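Local structure of vacuolar protein sorting-associated protein 54 (Mus musculus, 3N1E) at residues I31-F36 with K89-K94; S41-K46 with P52-I57; Q76-F81 with K130-N135; R83-Y88 with A117-N122. The protein probably acts, as a GARP-complex subunit represented here by its C-terminal domain, in retrograde transport from endosomes to the trans-Golgi network. All coordinates share one frame; numbering follows the deposited sequence.

All four contacts hold together one elongated helical bundle with no strands. Contacts 1, 3 and 4 share helix 74-98: from its N-terminal end onward it meets the loop 130-135 (contact 3), helix 107-124 (contact 4) and helix 17-40 (contact 1). Contact 2 joins the loop after helix 17-40 to the start of helix 52-68 and is nested in the chain loop that contact 1 closes. Centres of contacts 3 and 4 are about 9 Å apart, those of contacts 1 and 4 about 10 Å, while contacts 2 and 3, about 22 Å apart, do not touch. Helix 74-98 thus ties early and late parts of the chain into one domain.

Contact 1: residues I31-F36 with K89-K94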
loop_
_atom_site.group_PDB
_atom_site.type_symbol
_atom_site.label_atom_id
_atom_site.label_comp_id
_atom_site.label_asym_id
_atom_site.label_seq_id
_atom_site.Cartn_x
_atom_site.Cartn_y
_atom_site.Cartn_z
ATOM N N ILE A 31 11.146 -2.140 -0.457
ATOM C CA ILE A 31 11.083 -2.952 0.737
ATOM C C ILE A 31 9.716 -3.602 0.881
ATOM O O ILE A 31 9.616 -4.801 1.158
ATOM C CB ILE A 31 11.460 -2.100 1.976
ATOM C CG1 ILE A 31 12.966 -1.778 1.930
ATOM C CG2 ILE A 31 11.053 -2.782 3.262
ATOM C CD1 ILE A 31 13.413 -0.589 2.800
ATOM N N MET A 32 8.651 -2.822 0.693
ATOM C CA MET A 32 7.330 -3.413 0.867
ATOM C C MET A 32 7.002 -4.401 -0.252
ATOM O O MET A 32 6.381 -5.439 -0.014
ATOM C CB MET A 32 6.237 -2.349 0.983
ATOM C CG MET A 32 6.418 -1.387 2.140
ATOM S SD MET A 32 6.397 -2.188 3.757
ATOM C CE MET A 32 4.705 -2.707 3.869
ATOM N N ASP A 33 7.419 -4.078 -1.476
ATOM C CA ASP A 33 7.230 -4.991 -2.610
ATOM C C ASP A 33 7.840 -6.377 -2.338
ATOM O O ASP A 33 7.213 -7.403 -2.626
ATOM C CB ASP A 33 7.792 -4.376 -3.893
ATOM C CG ASP A 33 7.670 -5.302 -5.069
ATOM O OD1 ASP A 33 6.528 -5.438 -5.566
ATOM O OD2 ASP A 33 8.704 -5.903 -5.461
ATOM N N SER A 34 9.048 -6.408 -1.749
ATOM C CA SER A 34 9.687 -7.676 -1.429
ATOM C C SER A 34 8.939 -8.446 -0.337
ATOM O O SER A 34 8.776 -9.668 -0.430
ATOM C CB SER A 34 11.165 -7.454 -1.085
ATOM O OG SER A 34 11.844 -6.913 -2.200
ATOM N N LEU A 35 8.432 -7.736 0.675
ATOM C CA LEU A 35 7.569 -8.344 1.696
ATOM C C LEU A 35 6.308 -8.963 1.100
ATOM O O LEU A 35 5.957 -10.117 1.422
ATOM C CB LEU A 35 7.190 -7.286 2.753
ATOM C CG LEU A 35 6.252 -7.823 3.844
ATOM C CD1 LEU A 35 6.989 -8.779 4.819
ATOM C CD2 LEU A 35 5.590 -6.651 4.565
ATOM N N PHE A 36 5.628 -8.207 0.242
ATOM C CA PHE A 36 4.419 -8.709 -0.423
ATOM C C PHE A 36 4.704 -9.936 -1.279
ATOM O O PHE A 36 3.912 -10.867 -1.288
ATOM C CB PHE A 36 3.740 -7.627 -1.262
ATOM C CG PHE A 36 3.323 -6.406 -0.477
ATOM C CD1 PHE A 36 3.099 -6.469 0.898
ATOM C CD2 PHE A 36 3.117 -5.193 -1.143
ATOM C CE1 PHE A 36 2.691 -5.304 1.644
ATOM C CE2 PHE A 36 2.702 -4.043 -0.442
ATOM C CZ PHE A 36 2.476 -4.102 0.952
ATOM N N LYS A 89 -1.470 -5.235 -4.947
ATOM C CA LYS A 89 -2.424 -5.750 -5.923
ATOM C C LYS A 89 -1.715 -6.608 -6.961
ATOM O O LYS A 89 -2.250 -7.630 -7.358
ATOM C CB LYS A 89 -3.188 -4.627 -6.625
ATOM C CG LYS A 89 -4.189 -3.949 -5.689
ATOM C CD LYS A 89 -5.111 -2.970 -6.429
ATOM C CE LYS A 89 -4.341 -1.843 -7.041
ATOM N NZ LYS A 89 -5.306 -1.011 -7.844
ATOM N N LEU A 90 -0.514 -6.205 -7.377
ATOM C CA LEU A 90 0.190 -6.988 -8.416
ATOM C C LEU A 90 0.511 -8.381 -7.878
ATOM O O LEU A 90 0.298 -9.396 -8.569
ATOM C CB LEU A 90 1.451 -6.227 -8.916
ATOM C CG LEU A 90 2.374 -6.929 -9.916
ATOM C CD1 LEU A 90 3.040 -5.883 -10.839
ATOM C CD2 LEU A 90 3.420 -7.762 -9.174
ATOM N N HIS A 91 1.027 -8.441 -6.643
ATOM C CA HIS A 91 1.401 -9.717 -6.060
ATOM C C HIS A 91 0.189 -10.570 -5.706
ATOM O O HIS A 91 0.232 -11.799 -5.863
ATOM C CB HIS A 91 2.334 -9.506 -4.872
ATOM C CG HIS A 91 3.670 -8.975 -5.284
ATOM N ND1 HIS A 91 4.577 -9.737 -5.993
ATOM C CD2 HIS A 91 4.242 -7.762 -5.109
ATOM C CE1 HIS A 91 5.652 -9.007 -6.245
ATOM N NE2 HIS A 91 5.476 -7.808 -5.711
ATOM N N LEU A 92 -0.893 -9.915 -5.257
ATOM C CA LEU A 92 -2.117 -10.655 -4.929
ATOM C C LEU A 92 -2.730 -11.210 -6.222
ATOM O O LEU A 92 -3.129 -12.376 -6.258
ATOM C CB LEU A 92 -3.127 -9.769 -4.175
ATOM C CG LEU A 92 -4.480 -10.440 -3.855
ATOM C CD1 LEU A 92 -4.351 -11.759 -3.076
ATOM C CD2 LEU A 92 -5.286 -9.467 -3.008
ATOM N N LYS A 93 -2.807 -10.383 -7.266
ATOM C CA LYS A 93 -3.331 -10.823 -8.573
ATOM C C LYS A 93 -2.542 -12.051 -9.071
ATOM O O LYS A 93 -3.158 -13.020 -9.525
ATOM C CB LYS A 93 -3.283 -9.682 -9.593
ATOM C CG LYS A 93 -4.065 -9.967 -10.903
ATOM C CD LYS A 93 -4.441 -8.635 -11.564
ATOM C CE LYS A 93 -3.424 -8.221 -12.592
ATOM N NZ LYS A 93 -3.773 -8.709 -13.961
ATOM N N LYS A 94 -1.207 -12.028 -8.952
ATOM C CA LYS A 94 -0.367 -13.148 -9.404
ATOM C C LYS A 94 -0.747 -14.442 -8.668
ATOM O O LYS A 94 -0.870 -15.521 -9.276
ATOM C CB LYS A 94 1.114 -12.806 -9.182
ATOM C CG LYS A 94 2.111 -13.809 -9.700
ATOM C CD LYS A 94 3.447 -13.119 -9.987
ATOM C CE LYS A 94 3.300 -12.228 -11.216
ATOM N NZ LYS A 94 4.436 -11.267 -11.439
#
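D33 and H91 clip helix 17-40 to helix 74-98 in the helical bundle by a histidine-carboxylate hydrogen bond. With CG anti to the backbone N (chi1 178°), D33 carries its carboxylate across to the imidazole, where OD1 accepts the hydrogen of H91 NE2 at 2.6 Å. The oxygen lies practically in the imidazole plane, but the bond reaches it from above the carboxylate plane, 46° out of it, and is bent moderately (151° at the hydrogen). The same OD1 is also hydrogen-bonded to S87 OG, so two groups of helix 74-98 grip a single oxygen. Such a carboxylate neighbour would tend to favour the protonated form of H91. One turn further along comes the closest backbone approach, F36 CA to H91 CA at 6.5 Å. The CB of F36 touches H91 CD2 at 3.9 Å, whereas the phenyl ring leads off into the bundle against I57, I84 and S87. The imidazole is sandwiched: F36 C lies over one face, and over the centre of the opposite face sits L90 CD2, 3.8 Å above the plane.

Contact 2: residues S41-K46 with P52-I57; sequences SKYEVK and PCFRNI
The connection between helix 17-40 and helix 52-68 is pinned to the first turn of the second helix by Y43, which lies against C53 and F54. A chi1 of 174° sets the Y43 ring beside its own carbonyl carbon and sends it from the loop towards the helix. The closest approach is F54 CE1 to Y43 CZ, 3.4 Å, with CE1 over one face of the tyrosine ring but displaced to its rim. The two rings are inclined at 40° with centroids 5.0 Å apart, an oblique pairing that is neither a parallel stack nor a T-shape. At the root of the tyrosine ring C53 fills in: its CB meets Y43 CD1 at 3.8 Å, and its SG makes an oblique sulfur-aromatic contact 5.0 Å from the ring centroid. In the helical bundle, L92 of helix 74-98 packs beside the CE2 rim of Y43, on the same side of the ring plane as F54. The polar end of Y43 is satisfied by helix 107-124, where D115 OD2 is hydrogen-bonded to Y43 OH. The backbone is held as well, for Y43 O receives a hydrogen bond from Q95 NE2. At the start of helix 52-68, F54 N is hydrogen-bonded to S51 OG.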
loop_
_atom_site.group_PDB
_atom_site.type_symbol
_atom_site.label_atom_id
_atom_site.label_comp_id
_atom_site.label_asym_id
_atom_site.label_seq_id
_atom_site.Cartn_x
_atom_site.Cartn_y
_atom_site.Cartn_z
ATOM N N SER A 41 3.230 -15.073 -2.129
ATOM C CA SER A 41 3.647 -16.269 -2.877
ATOM C C SER A 41 3.266 -17.541 -2.134
ATOM O O SER A 41 3.214 -18.619 -2.737
ATOM C CB SER A 41 5.164 -16.269 -3.122
ATOM O OG SER A 41 5.548 -15.233 -4.002
ATOM N N LYS A 42 3.059 -17.408 -0.817
ATOM C CA LYS A 42 2.693 -18.523 0.085
ATOM C C LYS A 42 1.225 -18.467 0.545
ATOM O O LYS A 42 0.783 -19.263 1.372
ATOM C CB LYS A 42 3.592 -18.524 1.331
ATOM C CG LYS A 42 5.066 -18.889 1.102
ATOM C CD LYS A 42 5.835 -18.821 2.417
ATOM C CE LYS A 42 7.228 -19.466 2.311
ATOM N NZ LYS A 42 8.040 -19.278 3.563
ATOM N N TYR A 43 0.467 -17.509 0.035
ATOM C CA TYR A 43 -0.892 -17.299 0.539
ATOM C C TYR A 43 -1.807 -18.429 0.113
ATOM O O TYR A 43 -1.827 -18.803 -1.054
ATOM C CB TYR A 43 -1.398 -15.971 -0.024
ATOM C CG TYR A 43 -2.836 -15.601 0.251
ATOM C CD1 TYR A 43 -3.348 -15.574 1.547
ATOM C CD2 TYR A 43 -3.674 -15.238 -0.797
ATOM C CE1 TYR A 43 -4.681 -15.195 1.781
ATOM C CE2 TYR A 43 -5.007 -14.862 -0.570
ATOM C CZ TYR A 43 -5.497 -14.846 0.726
ATOM O OH TYR A 43 -6.807 -14.459 0.935
ATOM N N GLU A 44 -2.555 -18.982 1.063
ATOM C CA GLU A 44 -3.583 -19.956 0.711
ATOM C C GLU A 44 -4.936 -19.414 1.166
ATOM O O GLU A 44 -5.043 -18.788 2.223
ATOM C CB GLU A 44 -3.292 -21.342 1.300
ATOM C CG GLU A 44 -2.034 -22.003 0.703
ATOM C CD GLU A 44 -2.104 -22.257 -0.806
ATOM O OE1 GLU A 44 -3.041 -22.952 -1.288
ATOM O OE2 GLU A 44 -1.190 -21.775 -1.514
ATOM N N VAL A 45 -5.952 -19.639 0.340
ATOM C CA VAL A 45 -7.263 -19.084 0.627
ATOM C C VAL A 45 -8.025 -20.038 1.557
ATOM O O VAL A 45 -8.417 -21.129 1.134
ATOM C CB VAL A 45 -8.014 -18.802 -0.680
ATOM C CG1 VAL A 45 -9.425 -18.180 -0.392
ATOM C CG2 VAL A 45 -7.190 -17.840 -1.536
ATOM N N LYS A 46 -8.206 -19.618 2.807
ATOM C CA LYS A 46 -8.989 -20.385 3.793
ATOM C C LYS A 46 -9.402 -19.487 4.954
ATOM O O LYS A 46 -8.804 -18.422 5.189
ATOM C CB LYS A 46 -8.177 -21.576 4.294
ATOM C CG LYS A 46 -6.915 -21.148 5.015
ATOM C CD LYS A 46 -6.131 -22.351 5.516
ATOM C CE LYS A 46 -5.157 -21.946 6.614
ATOM N NZ LYS A 46 -3.823 -21.534 6.096
ATOM N N PRO A 52 -3.442 -15.285 8.323
ATOM C CA PRO A 52 -2.136 -14.839 8.840
ATOM C C PRO A 52 -1.380 -13.921 7.861
ATOM O O PRO A 52 -0.762 -12.921 8.309
ATOM C CB PRO A 52 -1.383 -16.163 9.057
ATOM C CG PRO A 52 -2.479 -17.154 9.338
ATOM C CD PRO A 52 -3.634 -16.749 8.460
ATOM N N CYS A 53 -1.425 -14.236 6.560
ATOM C CA CYS A 53 -0.753 -13.448 5.541
ATOM C C CYS A 53 -1.240 -11.997 5.615
ATOM O O CYS A 53 -0.435 -11.060 5.697
ATOM C CB CYS A 53 -1.048 -14.021 4.137
ATOM S SG CYS A 53 -0.370 -13.084 2.823
ATOM N N PHE A 54 -2.560 -11.825 5.594
ATOM C CA PHE A 54 -3.128 -10.468 5.592
ATOM C C PHE A 54 -2.931 -9.751 6.919
ATOM O O PHE A 54 -2.749 -8.514 6.937
ATOM C CB PHE A 54 -4.603 -10.477 5.191
ATOM C CG PHE A 54 -4.836 -10.577 3.707
ATOM C CD1 PHE A 54 -4.258 -11.589 2.943
ATOM C CD2 PHE A 54 -5.644 -9.658 3.067
ATOM C CE1 PHE A 54 -4.481 -11.657 1.546
ATOM C CE2 PHE A 54 -5.886 -9.739 1.676
ATOM C CZ PHE A 54 -5.306 -10.748 0.941
ATOM N N ARG A 55 -2.938 -10.497 8.039
ATOM C CA ARG A 55 -2.637 -9.842 9.323
ATOM C C ARG A 55 -1.232 -9.243 9.313
ATOM O O ARG A 55 -1.014 -8.125 9.780
ATOM C CB ARG A 55 -2.781 -10.808 10.516
ATOM C CG ARG A 55 -4.198 -11.266 10.740
ATOM C CD ARG A 55 -4.377 -11.949 12.120
ATOM N NE ARG A 55 -3.476 -13.086 12.361
ATOM C CZ ARG A 55 -3.720 -14.376 12.068
ATOM N NH1 ARG A 55 -4.810 -14.777 11.409
ATOM N NH2 ARG A 55 -2.828 -15.291 12.428
ATOM N N ASN A 56 -0.292 -10.002 8.753
ATOM C CA ASN A 56 1.091 -9.554 8.709
ATOM C C ASN A 56 1.275 -8.380 7.772
ATOM O O ASN A 56 1.903 -7.392 8.156
ATOM C CB ASN A 56 2.004 -10.711 8.337
ATOM C CG ASN A 56 2.239 -11.622 9.490
ATOM O OD1 ASN A 56 2.577 -11.168 10.591
ATOM N ND2 ASN A 56 2.055 -12.918 9.269
ATOM N N ILE A 57 0.700 -8.458 6.569
ATOM C CA ILE A 57 0.735 -7.345 5.611
ATOM C C ILE A 57 0.178 -6.084 6.293
ATOM O O ILE A 57 0.808 -5.019 6.309
ATOM C CB ILE A 57 -0.092 -7.674 4.344
ATOM C CG1 ILE A 57 0.648 -8.725 3.497
ATOM C CG2 ILE A 57 -0.367 -6.392 3.507
ATOM C CD1 ILE A 57 -0.197 -9.373 2.398
#

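Contact 3: residues Q76-F81 with K130-N135; sequences QTQMLF and KDLDLN
L132 presses both of its methyl groups onto one side of helix 74-98, between Q78 and F81, and so fastens the loop that follows helix 107-124 back on the helical bundle. CD1 rests on the aliphatic part of Q78, 3.8 Å from CG and 4.0 Å from CB, while CD2 lies 3.9 Å from F81 CB and 4.0 Å from the backbone O of Q78. Residues 78 and 81 are about one helical turn apart, and the fork of the leucine spans that step. No hydrogen bond joins the two segments; the packing is van der Waals. The chi1 of L132, -103°, is well removed from a staggered value, as if the side chain were twisted to fit. Further out, the amide of Q78 is held by its NE2, which donates to G128 O in the same loop, just ahead of 130-135, and L129 packs on both Q78 and F81. The F81 ring itself heads away from L132 to M61 and M64 of helix 52-68. Behind the loop, L123 of helix 107-124 supports L132 and L134. Past the contact, K89 NZ of helix 74-98 is hydrogen-bonded to two loop carbonyl oxygens, L134 O and N135 O.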
loop_
_atom_site.group_PDB
_atom_site.type_symbol
_atom_site.label_atom_id
_atom_site.label_comp_id
_atom_site.label_asym_id
_atom_site.label_seq_id
_atom_site.Cartn_x
_atom_site.Cartn_y
_atom_site.Cartn_z
ATOM N N GLN A 76 2.275 13.402 -0.024
ATOM C CA GLN A 76 3.299 12.406 -0.318
ATOM C C GLN A 76 3.018 11.081 0.388
ATOM O O GLN A 76 3.355 10.023 -0.135
ATOM C CB GLN A 76 4.700 12.922 0.044
ATOM C CG GLN A 76 5.326 13.831 -1.032
ATOM C CD GLN A 76 4.699 15.244 -1.129
ATOM O OE1 GLN A 76 4.090 15.750 -0.185
ATOM N NE2 GLN A 76 4.877 15.880 -2.282
ATOM N N THR A 77 2.404 11.149 1.561
ATOM C CA THR A 77 2.056 9.917 2.299
ATOM C C THR A 77 0.939 9.190 1.547
ATOM O O THR A 77 0.946 7.963 1.414
ATOM C CB THR A 77 1.581 10.240 3.715
ATOM O OG1 THR A 77 2.689 10.747 4.471
ATOM C CG2 THR A 77 1.016 8.991 4.434
ATOM N N GLN A 78 -0.033 9.954 1.074
ATOM C CA GLN A 78 -1.079 9.400 0.207
ATOM C C GLN A 78 -0.493 8.754 -1.069
ATOM O O GLN A 78 -0.830 7.603 -1.439
ATOM C CB GLN A 78 -2.071 10.522 -0.139
ATOM C CG GLN A 78 -2.959 10.914 1.025
ATOM C CD GLN A 78 -3.725 12.211 0.771
ATOM O OE1 GLN A 78 -3.397 12.963 -0.146
ATOM N NE2 GLN A 78 -4.701 12.488 1.593
ATOM N N MET A 79 0.427 9.468 -1.720
ATOM C CA MET A 79 1.067 8.941 -2.943
ATOM C C MET A 79 1.871 7.672 -2.657
ATOM O O MET A 79 1.864 6.735 -3.473
ATOM C CB MET A 79 1.960 10.002 -3.625
ATOM C CG MET A 79 1.272 11.264 -4.108
ATOM S SD MET A 79 -0.040 11.022 -5.309
ATOM C CE MET A 79 -1.496 11.014 -4.262
ATOM N N LEU A 80 2.562 7.640 -1.504
ATOM C CA LEU A 80 3.336 6.475 -1.107
ATOM C C LEU A 80 2.418 5.270 -0.967
ATOM O O LEU A 80 2.726 4.190 -1.486
ATOM C CB LEU A 80 4.064 6.733 0.210
ATOM C CG LEU A 80 4.726 5.552 0.890
ATOM C CD1 LEU A 80 5.850 4.962 0.043
ATOM C CD2 LEU A 80 5.236 5.955 2.289
ATOM N N PHE A 81 1.299 5.468 -0.282
ATOM C CA PHE A 81 0.370 4.365 -0.073
ATOM C C PHE A 81 -0.307 3.901 -1.339
ATOM O O PHE A 81 -0.597 2.716 -1.455
ATOM C CB PHE A 81 -0.618 4.633 1.086
ATOM C CG PHE A 81 -0.059 4.223 2.411
ATOM C CD1 PHE A 81 -0.301 2.939 2.931
ATOM C CD2 PHE A 81 0.780 5.082 3.102
ATOM C CE1 PHE A 81 0.268 2.542 4.163
ATOM C CE2 PHE A 81 1.354 4.696 4.318
ATOM C CZ PHE A 81 1.089 3.427 4.850
ATOM N N LYS A 130 -8.280 7.994 4.169
ATOM C CA LYS A 130 -9.670 7.549 4.098
ATOM C C LYS A 130 -10.244 7.515 2.661
ATOM O O LYS A 130 -11.004 6.581 2.293
ATOM C CB LYS A 130 -10.525 8.405 5.029
ATOM C CG LYS A 130 -12.035 8.254 4.859
ATOM C CD LYS A 130 -12.760 9.123 5.900
ATOM C CE LYS A 130 -12.053 10.466 6.128
ATOM N NZ LYS A 130 -12.262 11.438 5.008
ATOM N N ASP A 131 -9.881 8.510 1.855
ATOM C CA ASP A 131 -10.453 8.624 0.518
ATOM C C ASP A 131 -9.527 8.166 -0.615
ATOM O O ASP A 131 -9.773 8.479 -1.775
ATOM C CB ASP A 131 -10.969 10.043 0.256
ATOM C CG ASP A 131 -12.050 10.455 1.218
ATOM O OD1 ASP A 131 -12.998 9.678 1.439
ATOM O OD2 ASP A 131 -11.948 11.572 1.764
ATOM N N LEU A 132 -8.479 7.404 -0.289
ATOM C CA LEU A 132 -7.690 6.774 -1.337
ATOM C C LEU A 132 -8.540 5.863 -2.214
ATOM O O LEU A 132 -9.367 5.087 -1.715
ATOM C CB LEU A 132 -6.540 5.971 -0.734
ATOM C CG LEU A 132 -5.146 6.595 -0.807
ATOM C CD1 LEU A 132 -5.075 7.890 -0.049
ATOM C CD2 LEU A 132 -4.104 5.583 -0.301
ATOM N N ASP A 133 -8.347 6.001 -3.515
ATOM C CA ASP A 133 -9.043 5.189 -4.524
ATOM C C ASP A 133 -8.149 3.974 -4.795
ATOM O O ASP A 133 -7.189 4.036 -5.571
ATOM C CB ASP A 133 -9.194 6.016 -5.797
ATOM C CG ASP A 133 -9.878 5.268 -6.913
ATOM O OD1 ASP A 133 -10.232 4.070 -6.743
ATOM O OD2 ASP A 133 -10.058 5.909 -7.983
ATOM N N LEU A 134 -8.475 2.873 -4.129
ATOM C CA LEU A 134 -7.616 1.690 -4.170
ATOM C C LEU A 134 -7.842 0.787 -5.366
ATOM O O LEU A 134 -6.975 -0.036 -5.705
ATOM C CB LEU A 134 -7.815 0.884 -2.877
ATOM C CG LEU A 134 -7.504 1.653 -1.583
ATOM C CD1 LEU A 134 -7.813 0.712 -0.397
ATOM C CD2 LEU A 134 -6.035 2.147 -1.543
ATOM N N ASN A 135 -9.022 0.916 -5.980
ATOM C CA ASN A 135 -9.410 0.108 -7.157
ATOM C C ASN A 135 -9.090 -1.359 -6.957
ATOM O O ASN A 135 -8.339 -1.951 -7.740
ATOM C CB ASN A 135 -8.715 0.633 -8.419
ATOM C CG ASN A 135 -9.197 -0.048 -9.721
ATOM O OD1 ASN A 135 -8.525 0.056 -10.749
ATOM N ND2 ASN A 135 -10.330 -0.753 -9.668
#

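Contact 4: residues R83-Y88 with A117-N122; sequences RINASY and AFYTGN
Y88 and Y119 lie face to face as an offset stack, the tight heart of the contact between helix 74-98 and helix 107-124. Their planes differ by only 5° and their centroids are 3.8 Å apart. The side chains run past each other in opposite directions, so each hydroxyl sits over the base of its partner: Y88 OH is 3.8 Å from Y119 CG, and Y119 OH lies 3.6 Å from Y88 CD1. Closest of all carbon pairs is Y88 CD1 to Y119 CZ at 3.4 Å. Near-trans chi1 values (168° and 171°) extend the two rings across the gap. N85 flanks the hydroxyl end of Y119, with its CB 3.7 Å from Y119 OH. Y88 OH is buried here without a polar partner in the model. The backbones, by contrast, stay well apart, the nearest CA atoms, N85 and T120, being 9.7 Å apart. R83 and A86 on one helix and A117 and G121 on the other lie on the exposed outer sides. M136 from the C-terminal tail packs on N85, Y88 and Y119. Large rings bridging well-separated backbones in this way form part of the interior of this helical bundle, between two helices running in roughly opposite directions.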
loop_
_atom_site.group_PDB
_atom_site.type_symbol
_atom_site.label_atom_id
_atom_site.label_comp_id
_atom_site.label_asym_id
_atom_site.label_seq_id
_atom_site.Cartn_x
_atom_site.Cartn_y
_atom_site.Cartn_z
ATOM N N ARG A 83 1.281 3.739 -4.213
ATOM C CA ARG A 83 2.327 2.882 -4.791
ATOM C C ARG A 83 2.443 1.537 -4.080
ATOM O O ARG A 83 2.630 0.491 -4.715
ATOM C CB ARG A 83 3.706 3.585 -4.800
ATOM C CG ARG A 83 3.694 4.870 -5.606
ATOM C CD ARG A 83 5.094 5.457 -5.874
ATOM N NE ARG A 83 4.996 6.212 -7.141
ATOM C CZ ARG A 83 5.940 6.992 -7.661
ATOM N NH1 ARG A 83 7.103 7.170 -7.035
ATOM N NH2 ARG A 83 5.705 7.620 -8.815
ATOM N N ILE A 84 2.394 1.574 -2.761
ATOM C CA ILE A 84 2.409 0.355 -1.954
ATOM C C ILE A 84 1.192 -0.493 -2.349
ATOM O O ILE A 84 1.317 -1.690 -2.600
ATOM C CB ILE A 84 2.320 0.666 -0.431
ATOM C CG1 ILE A 84 3.561 1.418 0.093
ATOM C CG2 ILE A 84 2.079 -0.608 0.372
ATOM C CD1 ILE A 84 4.861 0.933 -0.369
ATOM N N ASN A 85 0.021 0.131 -2.422
ATOM C CA ASN A 85 -1.191 -0.589 -2.842
ATOM C C ASN A 85 -1.060 -1.225 -4.227
ATOM O O ASN A 85 -1.536 -2.325 -4.456
ATOM C CB ASN A 85 -2.419 0.341 -2.790
ATOM C CG ASN A 85 -3.709 -0.353 -3.128
ATOM O OD1 ASN A 85 -4.380 -0.033 -4.131
ATOM N ND2 ASN A 85 -4.062 -1.301 -2.335
ATOM N N ALA A 86 -0.419 -0.523 -5.151
ATOM C CA ALA A 86 -0.246 -1.057 -6.497
ATOM C C ALA A 86 0.613 -2.323 -6.455
ATOM O O ALA A 86 0.322 -3.282 -7.147
ATOM C CB ALA A 86 0.397 -0.012 -7.395
ATOM N N SER A 87 1.673 -2.306 -5.642
ATOM C CA SER A 87 2.513 -3.481 -5.458
ATOM C C SER A 87 1.746 -4.645 -4.825
ATOM O O SER A 87 1.853 -5.775 -5.278
ATOM C CB SER A 87 3.730 -3.129 -4.579
ATOM O OG SER A 87 4.450 -4.308 -4.234
ATOM N N TYR A 88 0.991 -4.357 -3.764
ATOM C CA TYR A 88 0.165 -5.358 -3.135
ATOM C C TYR A 88 -0.777 -6.037 -4.156
ATOM O O TYR A 88 -0.851 -7.271 -4.226
ATOM C CB TYR A 88 -0.621 -4.710 -1.988
ATOM C CG TYR A 88 -1.726 -5.569 -1.438
ATOM C CD1 TYR A 88 -3.037 -5.360 -1.836
ATOM C CD2 TYR A 88 -1.452 -6.592 -0.538
ATOM C CE1 TYR A 88 -4.074 -6.165 -1.325
ATOM C CE2 TYR A 88 -2.470 -7.381 -0.019
ATOM C CZ TYR A 88 -3.758 -7.165 -0.425
ATOM O OH TYR A 88 -4.770 -7.948 0.096
ATOM N N ALA A 117 -11.369 -7.085 2.233
ATOM C CA ALA A 117 -12.102 -6.110 3.074
ATOM C C ALA A 117 -11.347 -5.756 4.358
ATOM O O ALA A 117 -11.387 -4.607 4.805
ATOM C CB ALA A 117 -13.491 -6.607 3.407
ATOM N N PHE A 118 -10.679 -6.737 4.973
ATOM C CA PHE A 118 -9.806 -6.438 6.126
ATOM C C PHE A 118 -8.653 -5.478 5.727
ATOM O O PHE A 118 -8.399 -4.474 6.388
ATOM C CB PHE A 118 -9.285 -7.733 6.748
ATOM C CG PHE A 118 -8.324 -7.508 7.876
ATOM C CD1 PHE A 118 -8.808 -7.171 9.132
ATOM C CD2 PHE A 118 -6.952 -7.618 7.678
ATOM C CE1 PHE A 118 -7.926 -6.943 10.208
ATOM C CE2 PHE A 118 -6.044 -7.408 8.758
ATOM C CZ PHE A 118 -6.541 -7.084 10.009
ATOM N N TYR A 119 -7.993 -5.786 4.614
ATOM C CA TYR A 119 -6.915 -4.950 4.082
ATOM C C TYR A 119 -7.369 -3.525 3.819
ATOM O O TYR A 119 -6.702 -2.572 4.209
ATOM C CB TYR A 119 -6.383 -5.570 2.774
ATOM C CG TYR A 119 -5.406 -4.691 2.003
ATOM C CD1 TYR A 119 -5.865 -3.799 1.049
ATOM C CD2 TYR A 119 -4.024 -4.737 2.273
ATOM C CE1 TYR A 119 -4.982 -2.981 0.352
ATOM C CE2 TYR A 119 -3.140 -3.912 1.572
ATOM C CZ TYR A 119 -3.637 -3.071 0.608
ATOM O OH TYR A 119 -2.819 -2.251 -0.113
ATOM N N THR A 120 -8.480 -3.374 3.118
ATOM C CA THR A 120 -8.994 -2.050 2.746
ATOM C C THR A 120 -9.387 -1.225 3.979
ATOM O O THR A 120 -9.093 -0.014 4.066
ATOM C CB THR A 120 -10.204 -2.197 1.802
ATOM O OG1 THR A 120 -9.814 -2.917 0.618
ATOM C CG2 THR A 120 -10.725 -0.864 1.403
ATOM N N GLY A 121 -10.077 -1.886 4.904
ATOM C CA GLY A 121 -10.505 -1.275 6.162
ATOM C C GLY A 121 -9.308 -0.778 6.952
ATOM O O GLY A 121 -9.285 0.380 7.427
ATOM N N ASN A 122 -8.308 -1.651 7.110
ATOM C CA ASN A 122 -7.089 -1.275 7.777
ATOM C C ASN A 122 -6.450 -0.038 7.129
ATOM O O ASN A 122 -6.038 0.894 7.847
ATOM C CB ASN A 122 -6.086 -2.440 7.708
ATOM C CG ASN A 122 -4.813 -2.123 8.424
ATOM O OD1 ASN A 122 -3.764 -1.873 7.809
ATOM N ND2 ASN A 122 -4.899 -2.074 9.741
#